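Local coordinates for lactate utilization protein C (Deinococcus radiodurans, PDB 2G40) that may function in L-lactate utilization, as a homodimeric member of the LutC/YkgG family whose precise biochemical role is not established, at residues H58-R63 against A133-E138; Y67-T72 against R216-I221; A84-N89 against F161-V166; V93-G98 against V110-P115; L144-D149 against G189-W194. One frame throughout, in Å; residues are numbered along the deposited sequence.

Interaction 1 (H58-R63 against A133-E138)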
# COMPACT_ATOMS: atom_id res chain seq x y z
N HIS A 58 1.50 0.76 25.20
CA HIS A 58 0.23 1.37 25.58
C HIS A 58 -0.21 2.39 24.55
O HIS A 58 -1.37 2.44 24.19
CB HIS A 58 0.35 2.02 26.94
CG HIS A 58 0.46 1.04 28.06
ND1 HIS A 58 0.84 1.40 29.33
CD2 HIS A 58 0.23 -0.30 28.10
CE1 HIS A 58 0.85 0.33 30.11
NE2 HIS A 58 0.45 -0.71 29.39
N GLN A 59 0.72 3.18 24.05
CA GLN A 59 0.40 4.12 22.97
C GLN A 59 -0.09 3.45 21.69
O GLN A 59 -1.07 3.90 21.08
CB GLN A 59 1.63 4.98 22.69
CG GLN A 59 1.42 6.00 21.59
CD GLN A 59 2.62 6.87 21.45
OE1 GLN A 59 3.68 6.43 20.99
NE2 GLN A 59 2.47 8.10 21.84
N PHE A 60 0.58 2.38 21.27
CA PHE A 60 0.23 1.65 20.07
C PHE A 60 -1.19 1.12 20.24
O PHE A 60 -2.03 1.32 19.36
CB PHE A 60 1.21 0.50 19.85
CG PHE A 60 0.95 -0.33 18.62
CD1 PHE A 60 0.91 0.25 17.36
CD2 PHE A 60 0.78 -1.71 18.73
CE1 PHE A 60 0.71 -0.53 16.21
CE2 PHE A 60 0.56 -2.49 17.61
CZ PHE A 60 0.53 -1.89 16.33
N GLU A 61 -1.44 0.48 21.39
CA GLU A 61 -2.77 -0.02 21.71
C GLU A 61 -3.83 1.08 21.56
O GLU A 61 -4.85 0.88 20.90
CB GLU A 61 -2.82 -0.59 23.13
CG GLU A 61 -4.22 -1.06 23.57
CD GLU A 61 -4.21 -1.77 24.93
OE1 GLU A 61 -3.25 -1.61 25.69
OE2 GLU A 61 -5.18 -2.49 25.23
N ASP A 62 -3.59 2.23 22.19
CA ASP A 62 -4.54 3.34 22.16
C ASP A 62 -4.84 3.76 20.73
O ASP A 62 -5.96 4.04 20.37
CB ASP A 62 -4.01 4.56 22.89
CG ASP A 62 -3.87 4.34 24.39
OD1 ASP A 62 -4.37 3.32 24.89
OD2 ASP A 62 -3.27 5.21 25.06
N ARG A 63 -3.79 3.85 19.92
CA ARG A 63 -3.96 4.34 18.55
C ARG A 63 -4.69 3.31 17.69
O ARG A 63 -5.48 3.68 16.83
CB ARG A 63 -2.61 4.71 17.92
CG ARG A 63 -1.92 5.93 18.53
CD ARG A 63 -2.69 7.24 18.33
NE ARG A 63 -3.66 7.44 19.40
CZ ARG A 63 -3.34 7.80 20.64
NH1 ARG A 63 -2.07 8.01 20.99
NH2 ARG A 63 -4.30 7.94 21.56
N ALA A 133 6.01 -5.71 8.77
CA ALA A 133 7.41 -5.32 8.75
C ALA A 133 7.80 -4.58 10.02
O ALA A 133 8.86 -4.86 10.63
CB ALA A 133 7.71 -4.47 7.54
N VAL A 134 6.95 -3.63 10.41
CA VAL A 134 7.16 -2.77 11.57
C VAL A 134 5.85 -2.10 11.93
O VAL A 134 4.95 -1.99 11.09
CB VAL A 134 8.28 -1.72 11.31
CG1 VAL A 134 7.84 -0.69 10.28
CG2 VAL A 134 8.74 -1.07 12.63
N ALA A 135 5.72 -1.67 13.18
CA ALA A 135 4.57 -0.89 13.59
C ALA A 135 5.08 0.33 14.32
O ALA A 135 6.13 0.29 14.94
CB ALA A 135 3.65 -1.67 14.50
N ILE A 136 4.32 1.40 14.22
CA ILE A 136 4.69 2.67 14.83
C ILE A 136 3.62 3.06 15.84
O ILE A 136 2.43 3.21 15.52
CB ILE A 136 4.82 3.76 13.76
CG1 ILE A 136 5.87 3.37 12.72
CG2 ILE A 136 5.18 5.08 14.41
CD1 ILE A 136 5.60 4.03 11.38
N SER A 137 4.07 3.25 17.08
CA SER A 137 3.15 3.52 18.16
C SER A 137 2.47 4.88 18.05
O SER A 137 1.28 4.99 18.29
CB SER A 137 3.83 3.37 19.52
OG SER A 137 4.72 4.42 19.82
N GLU A 138 3.23 5.91 17.66
CA GLU A 138 2.69 7.29 17.70
C GLU A 138 1.48 7.49 16.80
O GLU A 138 0.58 8.26 17.14
CB GLU A 138 3.79 8.34 17.42
CG GLU A 138 4.36 8.37 16.01
CD GLU A 138 5.31 9.54 15.77
OE1 GLU A 138 5.25 10.52 16.54
OE2 GLU A 138 6.13 9.48 14.83
O HOH W 1 -0.02 9.62 19.18
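Helix 53-66 meets the end of strand 134-136 here, through Gln59, Phe60 and Arg63 against Ala135, Ser137 and Glu138, a helix-on-sheet contact with a polar outer border. The strand belongs to the small mixed sheet of this LUD-domain protein, where Ala133 and Val134 form a classic beta bulge opposite Ile143. Phe60 supplies the apolar part. Its CG stands anti to the backbone N (chi1 -179°), and the ring reaches the strand with CE1 3.6 Å from Ala135 CB, while Ile136 O lies at the ring edge near its plane, 3.8 Å from CD1. Ile142 and Ile171 of the same small sheet also touch this ring, which binds the helix to three strands. Closer to the surface, the extended side chain of Gln59 carries its amide out to Ser137. Ser137 OG gives its proton to Gln59 OE1 at 2.5 Å, a short bond lying in the carbonyl plane on a lone pair. Beyond it the bent chain of Arg63 lies over the backbone turn after the strand, with CG 3.3 Å from Ser137 O, and its NH2 is engaged by Asp66 in a salt bridge. A water donates to Glu138 O at 2.5 Å and accepts a weak bond from Arg63 NH1.

Interaction 2 (Y67-T72 against R216-I221)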
# COMPACT_ATOMS: atom_id res chain seq x y z
N TYR A 67 -8.45 3.74 15.93
CA TYR A 67 -8.63 3.31 14.52
C TYR A 67 -9.92 2.48 14.36
O TYR A 67 -10.42 2.32 13.25
CB TYR A 67 -7.39 2.47 14.12
CG TYR A 67 -7.16 2.01 12.69
CD1 TYR A 67 -7.80 2.58 11.59
CD2 TYR A 67 -6.22 1.01 12.44
CE1 TYR A 67 -7.53 2.14 10.28
CE2 TYR A 67 -5.94 0.56 11.14
CZ TYR A 67 -6.60 1.12 10.06
OH TYR A 67 -6.30 0.66 8.78
N GLY A 68 -10.46 1.96 15.47
CA GLY A 68 -11.60 1.04 15.44
C GLY A 68 -11.20 -0.42 15.24
O GLY A 68 -12.04 -1.28 14.94
N ALA A 69 -9.94 -0.74 15.48
CA ALA A 69 -9.49 -2.11 15.35
C ALA A 69 -9.60 -2.83 16.68
O ALA A 69 -9.69 -2.20 17.74
CB ALA A 69 -8.08 -2.15 14.85
N ALA A 70 -9.60 -4.16 16.61
CA ALA A 70 -9.45 -4.97 17.81
C ALA A 70 -7.97 -5.11 18.12
O ALA A 70 -7.13 -5.03 17.23
CB ALA A 70 -10.09 -6.32 17.66
N TYR A 71 -7.66 -5.25 19.41
CA TYR A 71 -6.28 -5.33 19.86
C TYR A 71 -6.16 -6.31 21.03
O TYR A 71 -6.94 -6.26 21.97
CB TYR A 71 -5.80 -3.95 20.32
CG TYR A 71 -4.35 -3.91 20.78
CD1 TYR A 71 -4.01 -4.23 22.09
CD2 TYR A 71 -3.35 -3.49 19.94
CE1 TYR A 71 -2.69 -4.19 22.53
CE2 TYR A 71 -2.02 -3.45 20.37
CZ TYR A 71 -1.71 -3.79 21.67
OH TYR A 71 -0.40 -3.73 22.10
N THR A 72 -5.13 -7.14 20.98
CA THR A 72 -4.81 -8.02 22.09
C THR A 72 -3.32 -8.21 22.14
O THR A 72 -2.66 -8.22 21.11
CB THR A 72 -5.55 -9.37 21.99
OG1 THR A 72 -5.40 -10.11 23.22
CG2 THR A 72 -5.05 -10.19 20.83
N ARG A 216 -12.71 -4.03 6.42
CA ARG A 216 -13.51 -3.23 7.33
C ARG A 216 -13.29 -3.64 8.78
O ARG A 216 -13.71 -2.94 9.70
CB ARG A 216 -14.99 -3.33 6.95
CG ARG A 216 -15.28 -2.57 5.67
CD ARG A 216 -16.68 -2.75 5.19
NE ARG A 216 -17.01 -4.15 4.92
CZ ARG A 216 -18.18 -4.57 4.45
NH1 ARG A 216 -19.14 -3.71 4.16
NH2 ARG A 216 -18.39 -5.86 4.26
N ARG A 217 -12.59 -4.76 8.95
CA ARG A 217 -12.29 -5.31 10.25
C ARG A 217 -10.81 -5.61 10.35
O ARG A 217 -10.22 -6.22 9.45
CB ARG A 217 -13.11 -6.57 10.50
CG ARG A 217 -14.62 -6.31 10.48
CD ARG A 217 -15.39 -7.62 10.39
NE ARG A 217 -15.05 -8.47 11.54
CZ ARG A 217 -14.88 -9.79 11.51
NH1 ARG A 217 -15.01 -10.47 10.38
NH2 ARG A 217 -14.58 -10.43 12.63
N LEU A 218 -10.21 -5.14 11.43
CA LEU A 218 -8.81 -5.41 11.69
C LEU A 218 -8.66 -5.87 13.12
O LEU A 218 -9.20 -5.25 14.05
CB LEU A 218 -7.94 -4.17 11.43
CG LEU A 218 -6.49 -4.26 11.96
CD1 LEU A 218 -5.69 -5.33 11.25
CD2 LEU A 218 -5.87 -2.86 11.85
N GLN A 219 -7.97 -7.00 13.26
CA GLN A 219 -7.55 -7.50 14.57
C GLN A 219 -6.04 -7.43 14.61
O GLN A 219 -5.37 -8.04 13.80
CB GLN A 219 -7.98 -8.94 14.77
CG GLN A 219 -7.37 -9.64 15.99
CD GLN A 219 -8.06 -9.28 17.28
OE1 GLN A 219 -9.24 -9.54 17.44
NE2 GLN A 219 -7.32 -8.69 18.21
N VAL A 220 -5.53 -6.70 15.58
CA VAL A 220 -4.11 -6.65 15.83
C VAL A 220 -3.82 -7.55 17.02
O VAL A 220 -4.47 -7.48 18.06
CB VAL A 220 -3.62 -5.20 16.15
CG1 VAL A 220 -2.16 -5.21 16.58
CG2 VAL A 220 -3.85 -4.27 14.96
N ILE A 221 -2.83 -8.42 16.83
CA ILE A 221 -2.37 -9.31 17.86
C ILE A 221 -0.91 -9.00 18.07
O ILE A 221 -0.07 -9.29 17.23
CB ILE A 221 -2.57 -10.81 17.50
CG1 ILE A 221 -4.04 -11.09 17.21
CG2 ILE A 221 -2.04 -11.72 18.64
CD1 ILE A 221 -4.34 -12.55 16.91
O HOH W 2 -12.28 -3.88 13.42
O HOH W 3 -8.89 -8.32 20.72
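Ala70, Tyr71 and Thr72 pair in parallel with Gln219, Val220 and Ile221, joining outermost strand 70-74 to strand 217-223 of the six-stranded parallel sheet in a Rossmann-like alpha/beta fold. Backbone bonds set the register: Ala70 N donates to Leu218 O, Val220 N to Ala70 O at 2.8 Å, and Thr72 N to Val220 O. A CA-H...O contact, Tyr71 CA to Val220 O at 3.3 Å, adds to them. Before the strand, helix 53-66 ends in a Schellman motif at Gly68, and a water joins Gly68 O to Leu218 N.

Apolar contacts separate by face. On the side of helix 53-66, Tyr67 crosses Leu218 at about a right angle with CE2 3.5 Å from Leu218 CD2, Ala69 CB touches the same methyl, and Tyr71 CD2 lies 4.0 Å from Val220 CG1. On the face toward helix 79-87, Thr72 and Ile221 lie side by side, CG2 to CG1 3.9 Å.

Gln219 adds a polar element. Bent at chi2 (80°), it folds back over Ala70, whose CB is 3.3 Å from Gln219 OE1. Gln219 NE2 then donates to Val220 O at 3.1 Å from above the carbonyl plane, a second donor on the oxygen that Thr72 N already grips.

Interaction 3 (A84-N89 against F161-V166)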
# COMPACT_ATOMS: atom_id res chain seq x y z
N ALA A 84 -7.06 -18.10 16.58
CA ALA A 84 -8.28 -18.91 16.54
C ALA A 84 -9.47 -18.19 17.14
O ALA A 84 -10.56 -18.21 16.57
CB ALA A 84 -8.06 -20.23 17.23
N LYS A 85 -9.26 -17.54 18.28
CA LYS A 85 -10.31 -16.80 18.94
C LYS A 85 -10.79 -15.65 18.06
O LYS A 85 -11.99 -15.45 17.91
CB LYS A 85 -9.83 -16.30 20.30
CG LYS A 85 -10.89 -15.66 21.13
CD LYS A 85 -10.33 -15.28 22.49
CE LYS A 85 -11.37 -14.59 23.35
NZ LYS A 85 -12.06 -13.50 22.60
N ALA A 86 -9.86 -14.93 17.42
CA ALA A 86 -10.19 -13.82 16.51
C ALA A 86 -11.05 -14.22 15.31
O ALA A 86 -11.92 -13.46 14.89
CB ALA A 86 -8.92 -13.16 16.03
N LEU A 87 -10.78 -15.40 14.76
CA LEU A 87 -11.58 -15.94 13.65
C LEU A 87 -12.99 -16.37 14.02
O LEU A 87 -13.89 -16.34 13.18
CB LEU A 87 -10.89 -17.17 13.07
CG LEU A 87 -9.66 -16.87 12.25
CD1 LEU A 87 -8.95 -18.20 12.01
CD2 LEU A 87 -10.05 -16.20 10.94
N GLY A 88 -13.17 -16.81 15.26
CA GLY A 88 -14.47 -17.30 15.71
C GLY A 88 -14.95 -18.46 14.88
O GLY A 88 -14.22 -19.43 14.67
N ASN A 89 -16.17 -18.35 14.37
CA ASN A 89 -16.79 -19.43 13.60
C ASN A 89 -16.66 -19.23 12.08
O ASN A 89 -17.10 -20.07 11.30
CB ASN A 89 -18.26 -19.63 14.02
CG ASN A 89 -19.04 -18.33 14.08
N PHE A 161 -11.48 -8.87 6.53
CA PHE A 161 -11.04 -8.98 7.91
C PHE A 161 -9.59 -9.37 7.89
O PHE A 161 -9.24 -10.39 7.30
CB PHE A 161 -11.86 -10.05 8.64
CG PHE A 161 -11.45 -10.32 10.08
CD1 PHE A 161 -10.85 -9.36 10.87
CD2 PHE A 161 -11.71 -11.56 10.63
CE1 PHE A 161 -10.51 -9.63 12.20
CE2 PHE A 161 -11.38 -11.84 11.95
CZ PHE A 161 -10.79 -10.89 12.73
N HIS A 162 -8.74 -8.51 8.45
CA HIS A 162 -7.29 -8.68 8.50
C HIS A 162 -6.95 -8.94 9.95
O HIS A 162 -7.33 -8.18 10.84
CB HIS A 162 -6.63 -7.40 7.98
CG HIS A 162 -5.13 -7.45 7.90
ND1 HIS A 162 -4.38 -6.32 7.64
CD2 HIS A 162 -4.24 -8.46 8.05
CE1 HIS A 162 -3.10 -6.64 7.62
NE2 HIS A 162 -2.99 -7.93 7.88
N ILE A 163 -6.29 -10.07 10.19
CA ILE A 163 -5.66 -10.38 11.45
C ILE A 163 -4.16 -10.20 11.26
O ILE A 163 -3.53 -10.93 10.49
CB ILE A 163 -5.91 -11.82 11.91
CG1 ILE A 163 -7.42 -12.09 12.03
CG2 ILE A 163 -5.21 -12.06 13.25
CD1 ILE A 163 -7.79 -13.55 12.28
N CYS A 164 -3.60 -9.22 11.96
CA CYS A 164 -2.22 -8.85 11.76
C CYS A 164 -1.44 -9.07 13.05
O CYS A 164 -1.74 -8.48 14.10
CB CYS A 164 -2.15 -7.39 11.34
SG CYS A 164 -0.49 -6.87 11.04
N VAL A 165 -0.43 -9.94 12.97
CA VAL A 165 0.37 -10.30 14.14
C VAL A 165 1.61 -9.42 14.14
O VAL A 165 2.34 -9.40 13.17
CB VAL A 165 0.79 -11.79 14.12
CG1 VAL A 165 1.76 -12.10 15.24
CG2 VAL A 165 -0.43 -12.68 14.20
N VAL A 166 1.81 -8.72 15.24
CA VAL A 166 2.89 -7.76 15.39
C VAL A 166 3.72 -8.23 16.56
O VAL A 166 3.24 -8.31 17.66
CB VAL A 166 2.31 -6.37 15.71
CG1 VAL A 166 3.46 -5.36 15.94
CG2 VAL A 166 1.36 -5.92 14.60
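Packing of helix 79-87 onto a face of the parallel sheet, as in a Rossmann-like alpha/beta domain, brings Ala86 and Leu87 against Phe161 and Ile163 of strand 161-167. The contact is small, burying 166 Å², and no hydrogen bond crosses it; the backbones stay well apart, with the nearest CA atoms, those of Ala86 and Ile163, separated by 7.6 Å. Side chains from both elements fill the gap. Ile163 CG1 stands anti to the carbonyl carbon (chi1 -58°), and with chi2 extended its CD1 methyl becomes the meeting point. Leu87 crosses Ile163 at about a right angle, its CD2 3.7 Å from Ile163 CD1, and Ala86 CB approaches the same methyl at 3.9 Å. Phe161 works differently, presenting the edge of its ring to the last helical turn. Ala86 O lies near the ring plane, 3.4 Å from Phe161 CE2, so the carbonyl oxygen meets the weakly positive rim of the aromatic ring. One face of that ring carries Ile163 CG1, 3.6 Å above the plane and offset toward the rim, which joins the two strand residues into one surface. Gly88, with positive phi, ends the helix just beyond. Around this core, Leu87 and Phe161 both touch Ala127 of strand 127-130, whereas Gln219 of strand 217-223 meets Ala86 and Phe161, so the end of the helix spans three neighbouring strands of the sheet.

Interaction 4 (V93-G98 against V110-P115)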
# COMPACT_ATOMS: atom_id res chain seq x y z
N VAL A 93 -9.49 -18.72 6.33
CA VAL A 93 -8.43 -17.74 6.53
C VAL A 93 -7.31 -17.94 5.51
O VAL A 93 -6.77 -19.05 5.36
CB VAL A 93 -7.86 -17.80 7.99
CG1 VAL A 93 -7.36 -19.21 8.36
CG2 VAL A 93 -6.78 -16.75 8.17
N ILE A 94 -6.94 -16.85 4.83
CA ILE A 94 -5.83 -16.85 3.88
C ILE A 94 -4.53 -16.76 4.64
O ILE A 94 -4.37 -15.86 5.45
CB ILE A 94 -5.93 -15.64 2.94
CG1 ILE A 94 -7.19 -15.73 2.10
CG2 ILE A 94 -4.71 -15.55 2.03
CD1 ILE A 94 -7.68 -14.35 1.65
N VAL A 95 -3.62 -17.69 4.38
CA VAL A 95 -2.39 -17.80 5.15
C VAL A 95 -1.21 -17.72 4.19
O VAL A 95 -0.96 -18.65 3.44
CB VAL A 95 -2.36 -19.13 5.96
CG1 VAL A 95 -1.09 -19.24 6.81
CG2 VAL A 95 -3.56 -19.19 6.89
N PRO A 96 -0.50 -16.58 4.19
CA PRO A 96 0.74 -16.46 3.43
C PRO A 96 1.74 -17.55 3.79
O PRO A 96 1.80 -18.01 4.93
CB PRO A 96 1.29 -15.11 3.88
CG PRO A 96 0.07 -14.33 4.28
CD PRO A 96 -0.82 -15.34 4.91
N ALA A 97 2.52 -17.95 2.80
CA ALA A 97 3.42 -19.10 2.88
C ALA A 97 4.41 -19.01 4.05
O ALA A 97 4.82 -20.02 4.62
CB ALA A 97 4.18 -19.26 1.52
N GLY A 98 4.79 -17.79 4.42
CA GLY A 98 5.78 -17.59 5.47
C GLY A 98 5.26 -17.51 6.88
O GLY A 98 6.02 -17.28 7.83
N VAL A 110 -7.72 -23.20 6.09
CA VAL A 110 -6.56 -22.50 5.54
C VAL A 110 -6.65 -22.42 4.02
O VAL A 110 -6.76 -23.45 3.35
CB VAL A 110 -5.24 -23.21 5.98
CG1 VAL A 110 -4.03 -22.57 5.36
CG2 VAL A 110 -5.14 -23.19 7.50
N LEU A 111 -6.62 -21.19 3.49
CA LEU A 111 -6.45 -20.94 2.07
C LEU A 111 -5.03 -20.49 1.81
O LEU A 111 -4.52 -19.59 2.46
CB LEU A 111 -7.37 -19.82 1.55
CG LEU A 111 -8.87 -20.00 1.72
CD1 LEU A 111 -9.61 -18.69 1.44
CD2 LEU A 111 -9.35 -21.11 0.81
N ARG A 112 -4.42 -21.09 0.81
CA ARG A 112 -3.08 -20.73 0.42
C ARG A 112 -3.16 -20.01 -0.91
O ARG A 112 -4.11 -20.19 -1.69
CB ARG A 112 -2.20 -21.97 0.32
CG ARG A 112 -2.03 -22.71 1.64
CD ARG A 112 -1.32 -21.85 2.66
NE ARG A 112 -0.90 -22.65 3.78
CZ ARG A 112 -0.02 -22.27 4.70
NH1 ARG A 112 0.51 -21.05 4.66
NH2 ARG A 112 0.29 -23.10 5.68
N ASP A 113 -2.17 -19.15 -1.13
CA ASP A 113 -2.13 -18.27 -2.28
C ASP A 113 -1.20 -18.80 -3.36
O ASP A 113 -0.68 -18.02 -4.15
CB ASP A 113 -1.66 -16.88 -1.86
CG ASP A 113 -1.97 -15.85 -2.90
OD1 ASP A 113 -3.06 -15.95 -3.50
OD2 ASP A 113 -1.12 -14.95 -3.12
N GLU A 114 -0.97 -20.11 -3.36
CA GLU A 114 -0.23 -20.78 -4.41
C GLU A 114 -1.09 -21.96 -4.87
O GLU A 114 -1.29 -22.91 -4.10
CB GLU A 114 1.13 -21.26 -3.87
CG GLU A 114 2.11 -20.14 -3.42
CD GLU A 114 1.86 -19.59 -2.01
OE1 GLU A 114 1.42 -20.34 -1.10
OE2 GLU A 114 2.14 -18.38 -1.80
N PRO A 115 -1.66 -21.90 -6.10
CA PRO A 115 -1.59 -20.80 -7.06
C PRO A 115 -2.39 -19.59 -6.57
O PRO A 115 -3.21 -19.73 -5.65
CB PRO A 115 -2.21 -21.40 -8.33
CG PRO A 115 -3.14 -22.47 -7.82
CD PRO A 115 -2.49 -23.02 -6.59
O HOH W 4 -0.22 -18.87 0.76
O HOH W 5 1.84 -16.47 0.06
O HOH W 6 2.61 -21.19 6.55
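The Arg112 guanidinium carries Val95 CB over one face and has Pro96 O at its edge, near its plane. Val95 CG1 presses close to the group, 3.2 Å from Arg112 NH1. Water 6 also lies at the edge, in plane; it accepts from NH1 and donates to Ala97 O. The bend at chi2 of Arg112 (-63°) turns CD back toward segment 93-98, and NH1 donates to Val95 O at 3.1 Å from above the carbonyl plane, while that oxygen lies 25° out of the guanidinium plane.

Behind this group, strands 92-94 and 109-111 pair in parallel at one edge of the large Rossmann-like sheet. Leu111 N donates to Val93 O, and Leu111 O receives Val95 N at 2.8 Å. Ile94 CG1 meets Leu111 CD1 at 3.9 Å on one face, and Val95 CG2 touches Val110 CG1 at 3.7 Å on the side of the arginine.

Beyond the paired residues the two segments are bridged by water. Water 4 accepts from Asp113 N and donates both to Val95 O, at 2.8 Å, and to Glu114 OE1; water 5 accepts from Ala97 N and donates to Glu114 OE2. Asp113 itself turns to Arg152 in a salt bridge. Val95 O thus receives Arg112 NH1 and a water, and direct strand pairing gives way to a hydrated junction in which Arg112 and Glu114 continue the link between the diverging segments.

Interaction 5 (L144-D149 against G189-W194)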
# COMPACT_ATOMS: atom_id res chain seq x y z
N LEU A 144 3.36 -3.04 6.13
CA LEU A 144 3.63 -4.28 5.45
C LEU A 144 4.61 -4.04 4.34
O LEU A 144 4.45 -3.09 3.56
CB LEU A 144 2.36 -4.83 4.83
CG LEU A 144 1.11 -4.96 5.70
CD1 LEU A 144 0.09 -5.79 4.91
CD2 LEU A 144 1.37 -5.59 7.07
N ASP A 145 5.55 -4.96 4.20
CA ASP A 145 6.47 -4.97 3.06
C ASP A 145 6.32 -6.22 2.20
O ASP A 145 7.11 -6.44 1.30
CB ASP A 145 7.93 -4.73 3.49
CG ASP A 145 8.52 -5.88 4.29
OD1 ASP A 145 7.81 -6.86 4.60
OD2 ASP A 145 9.71 -5.78 4.66
N HIS A 146 5.29 -7.03 2.47
CA HIS A 146 4.81 -8.06 1.56
C HIS A 146 5.81 -9.16 1.32
O HIS A 146 5.87 -9.75 0.26
CB HIS A 146 4.29 -7.37 0.30
CG HIS A 146 3.19 -6.42 0.62
ND1 HIS A 146 1.95 -6.86 1.05
CD2 HIS A 146 3.15 -5.06 0.69
CE1 HIS A 146 1.19 -5.81 1.33
NE2 HIS A 146 1.89 -4.72 1.10
N ARG A 147 6.61 -9.41 2.36
CA ARG A 147 7.46 -10.56 2.44
C ARG A 147 6.59 -11.80 2.65
O ARG A 147 5.34 -11.72 2.63
CB ARG A 147 8.50 -10.34 3.52
CG ARG A 147 9.57 -9.34 3.09
CD ARG A 147 10.43 -8.96 4.26
NE ARG A 147 11.34 -7.86 3.98
CZ ARG A 147 12.53 -7.98 3.38
NH1 ARG A 147 12.97 -9.16 2.96
NH2 ARG A 147 13.27 -6.89 3.17
N ALA A 148 7.22 -12.94 2.83
CA ALA A 148 6.51 -14.22 2.72
C ALA A 148 5.42 -14.38 3.78
O ALA A 148 4.43 -15.06 3.53
CB ALA A 148 7.50 -15.37 2.81
N ASP A 149 5.60 -13.77 4.96
CA ASP A 149 4.61 -13.86 6.05
C ASP A 149 3.47 -12.83 5.91
O ASP A 149 2.63 -12.74 6.78
CB ASP A 149 5.27 -13.74 7.43
CG ASP A 149 5.90 -12.35 7.68
OD1 ASP A 149 6.12 -11.59 6.72
OD2 ASP A 149 6.22 -12.05 8.86
N GLY A 189 13.21 -2.52 -3.49
CA GLY A 189 12.10 -2.36 -4.39
C GLY A 189 10.82 -3.04 -3.92
O GLY A 189 9.87 -3.18 -4.71
N ARG A 190 10.77 -3.43 -2.65
CA ARG A 190 9.56 -4.08 -2.15
C ARG A 190 8.52 -3.00 -1.94
O ARG A 190 8.83 -1.91 -1.47
CB ARG A 190 9.79 -4.78 -0.83
CG ARG A 190 10.73 -5.95 -0.91
CD ARG A 190 10.83 -6.66 0.41
NE ARG A 190 11.89 -7.66 0.35
CZ ARG A 190 11.76 -8.86 -0.19
NH1 ARG A 190 10.62 -9.24 -0.72
NH2 ARG A 190 12.79 -9.70 -0.18
N PRO A 191 7.27 -3.31 -2.27
CA PRO A 191 6.20 -2.38 -1.98
C PRO A 191 5.92 -2.28 -0.51
O PRO A 191 6.09 -3.27 0.23
CB PRO A 191 5.00 -3.01 -2.68
CG PRO A 191 5.33 -4.48 -2.70
CD PRO A 191 6.78 -4.56 -2.90
N LEU A 192 5.47 -1.11 -0.07
CA LEU A 192 5.05 -0.94 1.32
C LEU A 192 3.62 -0.51 1.36
O LEU A 192 3.18 0.30 0.54
CB LEU A 192 5.86 0.11 2.05
CG LEU A 192 7.38 0.02 2.07
CD1 LEU A 192 7.87 1.16 2.91
CD2 LEU A 192 7.88 -1.28 2.64
N THR A 193 2.90 -1.04 2.34
CA THR A 193 1.54 -0.64 2.59
C THR A 193 1.50 -0.18 4.04
O THR A 193 1.83 -0.93 4.94
CB THR A 193 0.59 -1.82 2.35
OG1 THR A 193 0.77 -2.32 1.00
CG2 THR A 193 -0.81 -1.42 2.59
N TRP A 194 1.15 1.08 4.26
CA TRP A 194 1.08 1.63 5.60
C TRP A 194 -0.37 1.78 5.98
O TRP A 194 -1.11 2.54 5.35
CB TRP A 194 1.66 3.02 5.64
CG TRP A 194 3.13 3.16 5.42
CD1 TRP A 194 3.88 2.53 4.49
CD2 TRP A 194 4.00 4.02 6.14
NE1 TRP A 194 5.19 2.94 4.60
CE2 TRP A 194 5.29 3.86 5.60
CE3 TRP A 194 3.81 4.94 7.19
CZ2 TRP A 194 6.39 4.56 6.08
CZ3 TRP A 194 4.89 5.62 7.67
CH2 TRP A 194 6.18 5.45 7.10
O HOH W 7 8.14 -7.80 -0.82
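His146 and Thr193 meet through two matching first torsions: His146 CG stands anti to its carbonyl carbon (chi1 -59°), and Thr193 OG1 does the same (chi1 -56°). The imidazole NE2 and the hydroxyl OG1 come within 2.7 Å in a nearly straight hydrogen bond, with OG1 at the ring edge near its plane. Pro191 O is at the edge as well, 3.5 Å from His146 CD2, and Leu144 CB lies over one ring face. His146 ND1 is hydrogen-bonded to Gly151 O, so the ring is held at both nitrogens.

The backbones form an antiparallel hydrogen-bonded pair at Leu144 and Thr193, with Leu144 N to Thr193 O and Thr193 N to Leu144 O at 2.9 and 2.8 Å, respectively. Asp145 CB packs on Leu192 CD2 at 3.6 Å. Strand 192-196 pairs in turn with a strand of the second subunit, where Trp194 stacks on Trp194 of that chain, and the mixed sheet runs on across the dimer.

Farther out, Arg147 and Arg190 cross at about a right angle. Arg190 NE sits over the centre of the Arg147 guanidinium, 3.1 Å from CZ, with the planes 45° apart. Two like charges would be expected to repel, but two carboxylates lie against them: Arg147 NE bridges to Asp145 OD2 at 2.7 Å, and Glu188 OE1 takes salt bridges from both Arg147 NH2 and Arg190 NE. These carboxylates probably offset the repulsion and let the two cations lie so close.

In the fold
Interactions 2, 3 and 4 follow the large parallel sheet from one outer strand to the other, whereas interactions 1 and 5 belong to the small mixed sheet. Interactions 2 and 3 lie about 9 Å apart between centres and share adjacent strands, with Gln219 N 2.8 Å from His162 O. Helix 53-66 ties the two sheets together: Phe60 CD2 of interaction 1 packs 3.7 Å from Tyr71 CE2 of interaction 2. Interactions 4 and 5 touch through their loops, Gly98 N lying 2.9 Å from Ala148 O. Interactions 1 and 4 are about 27 Å apart between centres and do not touch. Of the five, interaction 5 adjoins the second subunit.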